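Local structure of Ice-binding protein (Colwellia, 3WP9) at residues S18-T23 with Q204-L209; Y4-G9 with N86-R91; S118-S123 with M138-N143. The protein binds to the surface of ice crystals and inhibits their growth and recrystallization. All blocks are in the same frame, centred on the assembly; numbering follows the deposited sequence.

Counted from the N terminus, residues 4-9 come first and wait for 86-91, at the end of helix 71-89, so that contact 2 closes a loop of 76 intervening residues. Before that loop shuts, residues 18-23 open contact 1, which closes only at 204-209; contacts 1 and 2 therefore cross. Contact 3 opens after contact 2 has closed, joins 118-123 to 138-143 across 14 residues, and lies wholly within the span of contact 1. Contact 1 joins early and late strands of the beta-helix, contact 2 ties the N-terminal segment to the helix, and contact 3 links consecutive coils. Gln139 NE2 probably bonds to Ala88 O and Arg91 O, bringing contacts 2 and 3 together.

Contact 1. Residues S18-T23 with Q204-L209; sequences SKSGIT and QTAVTL
The side chain of Thr23 lies alongside that of Thr208, both pointing the same way, with Thr23 OG1 only 3.1 Å from Thr208 CB. A chi1 of 66° sets OG1 between the backbone N and the carbonyl carbon, where it also reaches a water that donates to Leu209 O. Beneath this pair the backbones run parallel. Thr23 N bonds to Val207 O at 2.8 Å and Leu209 N to Thr23 O at 2.9 Å, while Val207 N reaches Gly21 O, which Ser18 OG also grips from above its carbonyl plane. In this right-handed beta-helix the pairing sets strand 22-25, near the N terminus, beside the late strand 207-210. Thr205 to Thr208 form one of the T-A/G-X-T/N motifs that probably contribute to the ice-binding site. Ile22 and Val207 project from the other face of the sheet, where both meet Ile16. Upstream, Thr205 O accepts two bonds, from Lys19 N (2.8 Å) in its carbonyl plane and from Ser20 N (2.8 Å) above it. The aliphatic part of Lys19 runs over the carbonyl of Gln204, its CD 3.3 Å from Gln204 O, and the chain also touches Val78 and Met81 of helix 71-89.

Contact 2. Residues Y4-G9 with N86-R91; sequences YAVELG and NDAAGR
The guanidinium of Arg91 lies flat against one face of the Tyr4 ring, its plane turned 17° from that of the ring and its CZ 3.9 Å from the ring centroid, a cation-pi stack with NH1 over the ring centre. Val6 CG2 covers the opposite face of the guanidinium, 3.9 Å from Arg91 NH2, so the group is sandwiched between tyrosine and valine. Its rotation is fixed at the rim. Arg91 NH1 donates to Tyr4 O at 2.7 Å. Arg91 NH2 donates to Ala5 O at 2.9 Å. Asp87 is gripped side-on, Arg91 NE meeting Asp87 OD1 at 2.9 Å and Arg91 NH2 meeting Asp87 OD2. A bend at chi2 (-59°) helps fold the arginine chain back toward this aspartate, four residues earlier in the last turn of the helix. Val6 CG2 also packs on Ala88 CB, and Phe164 and Ile137 of the beta-helix touch the same valine.

Beyond Asp87 the fit is looser and wet. Asp87 OD2 takes bonds from two waters, one of which accepts from Glu7 N while the other donates to Glu7 O, so the carboxylate meets Glu7 through solvent. An alanine in place of Arg91 would probably leave Asp87 without its salt-bridge partner, the carbonyls of Tyr4 and Ala5 without these donors, and the Tyr4 ring free to turn. Asp87 orients the guanidinium from its own segment, and the guanidinium then holds 4-9 through two carbonyls and the Tyr4 ring, with Val6 packed beside it; the paired guanidinium and the two waters would probably stabilise Asp87 as a carboxylate.

Contact 3. Residues S118-S123 with M138-N143; sequences SDVNIS and MQISGN
Asp119 lies side by side with Asn143, pointing the same way. Asp119 CB sits 3.6 Å from Asn143 O. CG stands anti to the carbonyl carbon, beside the backbone N (chi1 -63°), which brings the carboxylate alongside Asn143, the carboxylate and amide planes 24° apart. Asp119 OD1 takes the backbone N-H of Asn143 at 2.9 Å, a nearly straight bond (167° at the hydrogen) that meets the carboxylate on its anti side but well out of its plane. OD2, at the tip, accepts a weak bond from a water that in turn accepts from Asn143 ND2, bridging the two polar ends. With this backbone, a CB at Gly142 would clash with Asp119 OD1 and Ser118 C, which accounts for the glycine. The backbone adds Val120 N to Asn143 O at 2.9 Å and a weak bond from Gly142 N to Ser118 O. Among the buried side chains, Val120 CG2 packs on Ile140 CG1 at 3.7 Å, the two crossing at about a right angle. The contact joins successive beta-helix coils where strand 136-140 gives way to 144-146. Trp116 and Trp165, from the strands flanking 136-140, both touch Ile140, and Asn143 OD1 is held by Tyr170 N.

Contact 1. Residues S18-T23 with Q204-L209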
ATOM      1  N   SER A  18       9.761  -0.842  -2.900  1.00 15.65           N
ATOM      2  CA  SER A  18      10.393  -1.060  -1.589  1.00 14.42           C
ATOM      3  C   SER A  18      11.869  -0.661  -1.609  1.00 15.48           C
ATOM      4  O   SER A  18      12.459  -0.453  -2.720  1.00 17.15           O
ATOM      5  CB  SER A  18      10.299  -2.556  -1.206  1.00 15.37           C
ATOM      6  OG  SER A  18      11.186  -3.300  -2.017  1.00 18.65           O
ATOM      7  N   LYS A  19      12.475  -0.721  -0.437  1.00 17.22           N
ATOM      8  CA  LYS A  19      13.921  -0.383  -0.355  1.00 17.54           C
ATOM      9  C   LYS A  19      14.809  -1.576  -0.235  1.00 18.18           C
ATOM     10  O   LYS A  19      16.033  -1.505  -0.541  1.00 19.15           O
ATOM     11  CB  LYS A  19      14.155   0.504   0.835  1.00 17.32           C
ATOM     12  CG  LYS A  19      13.446   1.847   0.616  1.00 19.09           C
ATOM     13  CD  LYS A  19      13.742   2.910   1.629  1.00 22.51           C
ATOM     14  CE  LYS A  19      15.231   3.198   1.717  1.00 25.42           C
ATOM     15  NZ  LYS A  19      15.356   4.318   2.709  1.00 28.06           N
ATOM     16  N   SER A  20      14.245  -2.692   0.234  1.00 16.11           N
ATOM     17  CA  SER A  20      15.100  -3.797   0.564  1.00 19.79           C
ATOM     18  C   SER A  20      14.655  -5.149  -0.001  1.00 20.92           C
ATOM     19  O   SER A  20      15.080  -6.188   0.524  1.00 25.86           O
ATOM     20  CB  SER A  20      15.382  -3.842   2.062  1.00 22.86           C
ATOM     21  OG  SER A  20      14.291  -4.429   2.676  1.00 30.71           O
ATOM     22  N   GLY A  21      13.876  -5.126  -1.082  1.00 18.90           N
ATOM     23  CA  GLY A  21      13.585  -6.300  -1.809  1.00 16.43           C
ATOM     24  C   GLY A  21      12.094  -6.556  -1.866  1.00 15.46           C
ATOM     25  O   GLY A  21      11.314  -5.951  -1.075  1.00 14.80           O
ATOM     26  N   ILE A  22      11.741  -7.431  -2.765  1.00 15.73           N
ATOM     27  CA  ILE A  22      10.343  -7.885  -2.904  1.00 14.69           C
ATOM     28  C   ILE A  22      10.387  -9.408  -3.001  1.00 15.48           C
ATOM     29  O   ILE A  22      11.085  -9.972  -3.874  1.00 16.34           O
ATOM     30  CB  ILE A  22       9.658  -7.318  -4.162  1.00 15.89           C
ATOM     31  CG1 ILE A  22       9.605  -5.781  -4.194  1.00 15.21           C
ATOM     32  CG2 ILE A  22       8.304  -7.948  -4.294  1.00 13.73           C
ATOM     33  CD1 ILE A  22       8.989  -5.284  -5.500  1.00 18.41           C
ATOM     34  N   THR A  23       9.672 -10.106  -2.084  1.00 13.79           N
ATOM     35  CA  THR A  23       9.682 -11.580  -2.116  1.00 14.58           C
ATOM     36  C   THR A  23       8.318 -12.085  -2.600  1.00 15.55           C
ATOM     37  O   THR A  23       7.289 -11.381  -2.477  1.00 15.24           O
ATOM     38  CB  THR A  23      10.006 -12.269  -0.775  1.00 14.39           C
ATOM     39  OG1 THR A  23       8.986 -12.008   0.153  1.00 14.23           O
ATOM     40  CG2 THR A  23      11.274 -11.750  -0.148  1.00 15.72           C
ATOM     41  N   GLN A 204       9.248   1.065   3.199  1.00 13.61           N
ATOM     42  CA  GLN A 204      10.615   1.488   3.392  1.00 16.19           C
ATOM     43  C   GLN A 204      11.585   0.371   3.744  1.00 16.71           C
ATOM     44  O   GLN A 204      12.796   0.652   3.860  1.00 17.58           O
ATOM     45  CB  GLN A 204      10.671   2.639   4.380  1.00 15.31           C
ATOM     46  CG  GLN A 204      10.073   3.865   3.660  1.00 16.67           C
ATOM     47  CD  GLN A 204      10.007   5.081   4.501  1.00 20.83           C
ATOM     48  OE1 GLN A 204      10.967   5.388   5.222  1.00 22.01           O
ATOM     49  NE2 GLN A 204       8.856   5.797   4.460  1.00 21.17           N
ATOM     50  N   THR A 205      11.088  -0.846   4.013  1.00 16.43           N
ATOM     51  CA  THR A 205      11.955  -2.015   3.973  1.00 15.44           C
ATOM     52  C   THR A 205      11.487  -2.917   2.814  1.00 14.11           C
ATOM     53  O   THR A 205      11.749  -2.571   1.603  1.00 13.98           O
ATOM     54  CB  THR A 205      12.169  -2.732   5.344  1.00 16.42           C
ATOM     55  OG1 THR A 205      10.934  -3.309   5.838  1.00 16.68           O
ATOM     56  CG2 THR A 205      12.757  -1.775   6.438  1.00 17.40           C
ATOM     57  N   ALA A 206      10.970  -4.100   3.088  1.00 12.35           N
ATOM     58  CA  ALA A 206      10.637  -5.063   2.063  1.00 11.24           C
ATOM     59  C   ALA A 206       9.107  -5.225   1.913  1.00 11.35           C
ATOM     60  O   ALA A 206       8.368  -4.932   2.813  1.00 12.27           O
ATOM     61  CB  ALA A 206      11.237  -6.451   2.433  1.00 12.64           C
ATOM     62  N   VAL A 207       8.747  -5.753   0.752  1.00 11.67           N
ATOM     63  CA  VAL A 207       7.399  -6.277   0.514  1.00 11.67           C
ATOM     64  C   VAL A 207       7.418  -7.803   0.326  1.00 11.31           C
ATOM     65  O   VAL A 207       8.197  -8.273  -0.498  1.00 12.08           O
ATOM     66  CB  VAL A 207       6.750  -5.550  -0.716  1.00 12.72           C
ATOM     67  CG1 VAL A 207       5.396  -6.170  -0.982  1.00 11.78           C
ATOM     68  CG2 VAL A 207       6.699  -4.035  -0.492  1.00 13.20           C
ATOM     69  N   THR A 208       6.541  -8.540   1.017  1.00 11.62           N
ATOM     70  CA  THR A 208       6.468 -10.016   0.814  1.00 12.12           C
ATOM     71  C   THR A 208       5.069 -10.377   0.301  1.00 12.22           C
ATOM     72  O   THR A 208       4.109  -9.925   0.873  1.00 13.29           O
ATOM     73  CB  THR A 208       6.887 -10.789   2.130  1.00 16.82           C
ATOM     74  OG1 THR A 208       5.847 -10.649   3.134  1.00 19.66           O
ATOM     75  CG2 THR A 208       8.248 -10.205   2.732  1.00 19.41           C
ATOM     76  N   LEU A 209       4.988 -11.128  -0.801  1.00 11.79           N
ATOM     77  CA  LEU A 209       3.695 -11.512  -1.356  1.00 12.18           C
ATOM     78  C   LEU A 209       3.592 -13.023  -1.304  1.00 13.26           C
ATOM     79  O   LEU A 209       4.630 -13.746  -1.415  1.00 13.93           O
ATOM     80  CB  LEU A 209       3.588 -11.125  -2.849  1.00 12.67           C
ATOM     81  CG  LEU A 209       3.815  -9.615  -3.132  1.00 13.79           C
ATOM     82  CD1 LEU A 209       3.726  -9.477  -4.704  1.00 15.40           C
ATOM     83  CD2 LEU A 209       2.812  -8.738  -2.347  1.00 13.79           C
TER
HETATM   84  O   HOH W   1       7.046 -13.926   0.106  1.00 15.87           O

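Contact 2. Residues Y4-G9 with N86-R91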
ATOM      1  N   TYR A   4      -6.649  17.032   2.261  1.00 36.37           N
ATOM      2  CA  TYR A   4      -6.292  16.947   0.842  1.00 33.89           C
ATOM      3  C   TYR A   4      -5.514  15.632   0.668  1.00 29.36           C
ATOM      4  O   TYR A   4      -4.966  15.078   1.656  1.00 29.25           O
ATOM      5  CB  TYR A   4      -5.433  18.146   0.393  1.00 46.04           C
ATOM      6  CG  TYR A   4      -4.638  18.769   1.534  1.00 57.26           C
ATOM      7  CD1 TYR A   4      -5.302  19.342   2.629  1.00 66.91           C
ATOM      8  CD2 TYR A   4      -3.228  18.772   1.541  1.00 64.77           C
ATOM      9  CE1 TYR A   4      -4.600  19.889   3.700  1.00 73.33           C
ATOM     10  CE2 TYR A   4      -2.508  19.327   2.611  1.00 67.05           C
ATOM     11  CZ  TYR A   4      -3.198  19.891   3.699  1.00 74.83           C
ATOM     12  OH  TYR A   4      -2.533  20.453   4.806  1.00 62.98           O
ATOM     13  N   ALA A   5      -5.491  15.176  -0.580  1.00 29.78           N
ATOM     14  CA  ALA A   5      -4.736  13.970  -0.957  1.00 29.76           C
ATOM     15  C   ALA A   5      -3.276  14.081  -0.493  1.00 29.62           C
ATOM     16  O   ALA A   5      -2.716  15.163  -0.306  1.00 30.63           O
ATOM     17  CB  ALA A   5      -4.794  13.720  -2.450  1.00 27.96           C
ATOM     18  N   VAL A   6      -2.660  12.924  -0.308  1.00 24.75           N
ATOM     19  CA  VAL A   6      -1.221  12.834  -0.122  1.00 23.67           C
ATOM     20  C   VAL A   6      -0.585  12.653  -1.493  1.00 25.49           C
ATOM     21  O   VAL A   6      -0.842  11.660  -2.180  1.00 26.29           O
ATOM     22  CB  VAL A   6      -0.864  11.672   0.797  1.00 21.69           C
ATOM     23  CG1 VAL A   6       0.652  11.438   0.799  1.00 22.47           C
ATOM     24  CG2 VAL A   6      -1.432  11.874   2.205  1.00 21.39           C
ATOM     25  N   GLU A   7       0.214  13.639  -1.927  1.00 24.52           N
ATOM     26  CA  GLU A   7       0.944  13.551  -3.192  1.00 23.65           C
ATOM     27  C   GLU A   7       2.071  12.476  -3.109  1.00 22.57           C
ATOM     28  O   GLU A   7       2.854  12.480  -2.185  1.00 22.37           O
ATOM     29  CB  GLU A   7       1.550  14.902  -3.613  1.00 30.41           C
ATOM     30  CG  GLU A   7       0.485  15.954  -3.954  1.00 44.25           C
ATOM     31  CD  GLU A   7      -0.641  15.460  -4.888  1.00 54.18           C
ATOM     32  OE1 GLU A   7      -0.335  14.759  -5.897  1.00 55.50           O
ATOM     33  OE2 GLU A   7      -1.840  15.789  -4.616  1.00 57.69           O
ATOM     34  N   LEU A   8       2.095  11.588  -4.102  1.00 23.16           N
ATOM     35  CA  LEU A   8       3.049  10.448  -4.099  1.00 21.80           C
ATOM     36  C   LEU A   8       4.246  10.696  -5.010  1.00 23.90           C
ATOM     37  O   LEU A   8       5.203   9.953  -5.006  1.00 22.39           O
ATOM     38  CB  LEU A   8       2.310   9.130  -4.508  1.00 20.76           C
ATOM     39  CG  LEU A   8       1.108   8.741  -3.660  1.00 20.69           C
ATOM     40  CD1 LEU A   8       0.598   7.428  -4.304  1.00 18.47           C
ATOM     41  CD2 LEU A   8       1.515   8.587  -2.182  1.00 18.60           C
ATOM     42  N   GLY A   9       4.248  11.769  -5.800  1.00 25.95           N
ATOM     43  CA  GLY A   9       5.376  11.926  -6.710  1.00 23.58           C
ATOM     44  C   GLY A   9       5.660  10.726  -7.608  1.00 24.61           C
ATOM     45  O   GLY A   9       4.720  10.116  -8.164  1.00 27.64           O
ATOM     46  N   ASN A  86       5.947  11.132   5.197  1.00 20.49           N
ATOM     47  CA  ASN A  86       6.006  12.145   6.221  1.00 22.99           C
ATOM     48  C   ASN A  86       4.856  13.167   6.093  1.00 19.79           C
ATOM     49  O   ASN A  86       4.345  13.666   7.098  1.00 19.70           O
ATOM     50  CB  ASN A  86       7.344  12.882   6.153  1.00 23.87           C
ATOM     51  CG  ASN A  86       8.489  12.073   6.661  1.00 27.21           C
ATOM     52  OD1 ASN A  86       8.378  11.292   7.642  1.00 28.75           O
ATOM     53  ND2 ASN A  86       9.670  12.297   6.032  1.00 25.92           N
ATOM     54  N   ASP A  87       4.425  13.406   4.870  1.00 22.07           N
ATOM     55  CA  ASP A  87       3.284  14.286   4.585  1.00 21.24           C
ATOM     56  C   ASP A  87       2.030  13.693   5.279  1.00 24.28           C
ATOM     57  O   ASP A  87       1.350  14.332   6.096  1.00 21.24           O
ATOM     58  CB  ASP A  87       3.074  14.380   3.073  1.00 22.32           C
ATOM     59  CG  ASP A  87       1.883  15.173   2.716  1.00 23.94           C
ATOM     60  OD1 ASP A  87       1.481  15.995   3.583  1.00 30.34           O
ATOM     61  OD2 ASP A  87       1.388  15.044   1.589  1.00 29.35           O
ATOM     62  N   ALA A  88       1.747  12.434   4.997  1.00 20.92           N
ATOM     63  CA  ALA A  88       0.620  11.785   5.665  1.00 20.33           C
ATOM     64  C   ALA A  88       0.705  11.788   7.200  1.00 18.95           C
ATOM     65  O   ALA A  88      -0.262  12.032   7.877  1.00 22.25           O
ATOM     66  CB  ALA A  88       0.559  10.319   5.164  1.00 19.96           C
ATOM     67  N   ALA A  89       1.870  11.476   7.774  1.00 19.37           N
ATOM     68  CA  ALA A  89       2.022  11.358   9.202  1.00 21.43           C
ATOM     69  C   ALA A  89       1.751  12.718   9.859  1.00 24.29           C
ATOM     70  O   ALA A  89       1.372  12.761  11.023  1.00 22.34           O
ATOM     71  CB  ALA A  89       3.428  10.883   9.513  1.00 20.99           C
ATOM     72  N   GLY A  90       1.910  13.819   9.110  1.00 24.83           N
ATOM     73  CA  GLY A  90       1.942  15.147   9.772  1.00 26.88           C
ATOM     74  C   GLY A  90       0.634  15.896   9.670  1.00 27.34           C
ATOM     75  O   GLY A  90       0.547  17.061  10.122  1.00 27.98           O
ATOM     76  N   ARG A  91      -0.393  15.290   9.074  1.00 23.44           N
ATOM     77  CA  ARG A  91      -1.615  16.040   8.802  1.00 24.19           C
ATOM     78  C   ARG A  91      -2.341  16.314  10.086  1.00 27.56           C
ATOM     79  O   ARG A  91      -2.286  15.520  11.046  1.00 30.17           O
ATOM     80  CB  ARG A  91      -2.560  15.322   7.872  1.00 25.70           C
ATOM     81  CG  ARG A  91      -2.002  15.130   6.525  1.00 23.14           C
ATOM     82  CD  ARG A  91      -1.643  16.447   5.857  1.00 28.05           C
ATOM     83  NE  ARG A  91      -1.267  16.143   4.476  1.00 27.33           N
ATOM     84  CZ  ARG A  91      -2.084  16.012   3.438  1.00 28.87           C
ATOM     85  NH1 ARG A  91      -3.418  16.160   3.553  1.00 25.92           N
ATOM     86  NH2 ARG A  91      -1.565  15.738   2.247  1.00 26.40           N
TER
HETATM   87  O   HOH W   2       0.495  16.096  -0.605  1.00 33.85           O
HETATM   88  O   HOH W   3       3.368  14.163  -0.069  1.00 26.59           O

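Contact 3. Residues S118-S123 with M138-N143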
ATOM      1  N   SER A 118      -1.563   3.358  18.685  1.00 22.52           N
ATOM      2  CA  SER A 118      -1.528   1.948  18.978  1.00 21.84           C
ATOM      3  C   SER A 118      -1.416   1.221  17.627  1.00 19.37           C
ATOM      4  O   SER A 118      -1.403   1.832  16.556  1.00 16.49           O
ATOM      5  CB  SER A 118      -2.907   1.520  19.632  1.00 21.65           C
ATOM      6  OG  SER A 118      -4.069   1.844  18.785  1.00 21.08           O
ATOM      7  N   ASP A 119      -1.452  -0.093  17.741  1.00 19.73           N
ATOM      8  CA  ASP A 119      -1.725  -0.947  16.572  1.00 16.41           C
ATOM      9  C   ASP A 119      -3.200  -0.731  16.129  1.00 17.71           C
ATOM     10  O   ASP A 119      -4.093  -0.288  16.917  1.00 19.85           O
ATOM     11  CB  ASP A 119      -1.615  -2.411  17.018  1.00 20.25           C
ATOM     12  CG  ASP A 119      -0.221  -2.811  17.489  1.00 27.30           C
ATOM     13  OD1 ASP A 119       0.794  -2.238  17.060  1.00 23.35           O
ATOM     14  OD2 ASP A 119      -0.129  -3.781  18.279  1.00 29.37           O
ATOM     15  N   VAL A 120      -3.436  -1.145  14.895  1.00 15.08           N
ATOM     16  CA  VAL A 120      -4.776  -1.090  14.368  1.00 15.22           C
ATOM     17  C   VAL A 120      -4.997  -2.454  13.772  1.00 16.37           C
ATOM     18  O   VAL A 120      -4.154  -2.989  13.078  1.00 15.29           O
ATOM     19  CB  VAL A 120      -4.939  -0.009  13.313  1.00 15.71           C
ATOM     20  CG1 VAL A 120      -6.218  -0.192  12.464  1.00 17.43           C
ATOM     21  CG2 VAL A 120      -4.986   1.390  14.042  1.00 17.54           C
ATOM     22  N   ASN A 121      -6.165  -2.966  14.080  1.00 16.25           N
ATOM     23  CA  ASN A 121      -6.582  -4.282  13.565  1.00 17.04           C
ATOM     24  C   ASN A 121      -7.862  -4.151  12.792  1.00 18.57           C
ATOM     25  O   ASN A 121      -8.805  -3.487  13.188  1.00 17.55           O
ATOM     26  CB  ASN A 121      -6.824  -5.234  14.699  1.00 18.50           C
ATOM     27  CG  ASN A 121      -5.573  -5.515  15.453  1.00 24.56           C
ATOM     28  OD1 ASN A 121      -4.655  -6.079  14.919  1.00 27.79           O
ATOM     29  ND2 ASN A 121      -5.519  -5.089  16.716  1.00 33.77           N
ATOM     30  N   ILE A 122      -7.867  -4.836  11.695  1.00 15.94           N
ATOM     31  CA  ILE A 122      -9.135  -5.018  10.933  1.00 13.83           C
ATOM     32  C   ILE A 122      -9.616  -6.494  11.137  1.00 14.20           C
ATOM     33  O   ILE A 122      -9.208  -7.377  10.353  1.00 15.31           O
ATOM     34  CB  ILE A 122      -8.888  -4.758   9.449  1.00 15.52           C
ATOM     35  CG1 ILE A 122      -8.497  -3.290   9.145  1.00 15.16           C
ATOM     36  CG2 ILE A 122     -10.192  -4.944   8.699  1.00 16.42           C
ATOM     37  CD1 ILE A 122      -7.856  -3.071   7.824  1.00 15.86           C
ATOM     38  N   SER A 123     -10.369  -6.759  12.215  1.00 15.20           N
ATOM     39  CA  SER A 123     -10.669  -8.123  12.639  1.00 16.92           C
ATOM     40  C   SER A 123     -12.001  -8.538  12.006  1.00 18.15           C
ATOM     41  O   SER A 123     -12.284  -9.730  12.069  1.00 18.51           O
ATOM     42  CB  SER A 123     -10.829  -8.282  14.160  1.00 18.57           C
ATOM     43  OG  SER A 123      -9.620  -7.860  14.819  1.00 18.27           O
ATOM     44  N   MET A 138      -5.005   7.600   7.422  1.00 15.36           N
ATOM     45  CA  MET A 138      -4.957   6.760   8.572  1.00 15.98           C
ATOM     46  C   MET A 138      -3.540   6.789   9.157  1.00 15.73           C
ATOM     47  O   MET A 138      -2.635   6.255   8.592  1.00 16.71           O
ATOM     48  CB  MET A 138      -5.389   5.318   8.229  1.00 18.73           C
ATOM     49  CG  MET A 138      -6.506   5.274   7.192  1.00 19.69           C
ATOM     50  SD  MET A 138      -8.049   5.873   7.816  1.00 23.25           S
ATOM     51  CE  MET A 138      -8.433   4.699   9.042  1.00 21.36           C
ATOM     52  N   GLN A 139      -3.426   7.354  10.341  1.00 15.63           N
ATOM     53  CA  GLN A 139      -2.102   7.617  10.958  1.00 15.76           C
ATOM     54  C   GLN A 139      -1.913   6.618  12.063  1.00 16.63           C
ATOM     55  O   GLN A 139      -2.515   6.738  13.133  1.00 17.90           O
ATOM     56  CB  GLN A 139      -2.055   9.042  11.543  1.00 15.29           C
ATOM     57  CG  GLN A 139      -2.182  10.024  10.453  1.00 17.18           C
ATOM     58  CD  GLN A 139      -2.370  11.422  10.999  1.00 20.04           C
ATOM     59  OE1 GLN A 139      -2.763  11.606  12.147  1.00 21.36           O
ATOM     60  NE2 GLN A 139      -2.033  12.393  10.209  1.00 19.73           N
ATOM     61  N   ILE A 140      -1.113   5.563  11.782  1.00 15.47           N
ATOM     62  CA  ILE A 140      -0.998   4.437  12.690  1.00 14.15           C
ATOM     63  C   ILE A 140       0.441   4.344  13.256  1.00 14.83           C
ATOM     64  O   ILE A 140       1.379   4.061  12.545  1.00 16.25           O
ATOM     65  CB  ILE A 140      -1.412   3.102  11.981  1.00 13.35           C
ATOM     66  CG1 ILE A 140      -2.879   3.218  11.558  1.00 15.78           C
ATOM     67  CG2 ILE A 140      -1.173   1.916  12.909  1.00 14.72           C
ATOM     68  CD1 ILE A 140      -3.178   2.226  10.436  1.00 13.82           C
ATOM     69  N   SER A 141       0.553   4.529  14.559  1.00 15.75           N
ATOM     70  CA  SER A 141       1.899   4.509  15.145  1.00 17.58           C
ATOM     71  C   SER A 141       2.415   3.101  15.499  1.00 20.03           C
ATOM     72  O   SER A 141       3.658   2.851  15.654  1.00 20.28           O
ATOM     73  CB  SER A 141       2.003   5.543  16.271  1.00 23.65           C
ATOM     74  OG  SER A 141       1.469   4.982  17.418  1.00 30.37           O
ATOM     75  N   GLY A 142       1.481   2.134  15.552  1.00 14.66           N
ATOM     76  CA  GLY A 142       1.781   0.737  15.753  1.00 16.25           C
ATOM     77  C   GLY A 142       1.784  -0.004  14.388  1.00 14.22           C
ATOM     78  O   GLY A 142       2.152   0.536  13.321  1.00 13.98           O
ATOM     79  N   ASN A 143       1.341  -1.283  14.426  1.00 14.20           N
ATOM     80  CA  ASN A 143       1.329  -2.100  13.221  1.00 12.76           C
ATOM     81  C   ASN A 143      -0.107  -2.138  12.742  1.00 13.30           C
ATOM     82  O   ASN A 143      -1.011  -1.910  13.552  1.00 15.30           O
ATOM     83  CB  ASN A 143       1.681  -3.528  13.587  1.00 15.05           C
ATOM     84  CG  ASN A 143       3.035  -3.591  14.325  1.00 15.05           C
ATOM     85  OD1 ASN A 143       4.004  -3.025  13.841  1.00 17.63           O
ATOM     86  ND2 ASN A 143       3.050  -4.183  15.497  1.00 16.89           N
TER
HETATM   87  O   HOH W   4       0.404  -5.549  16.152  1.00 28.08           O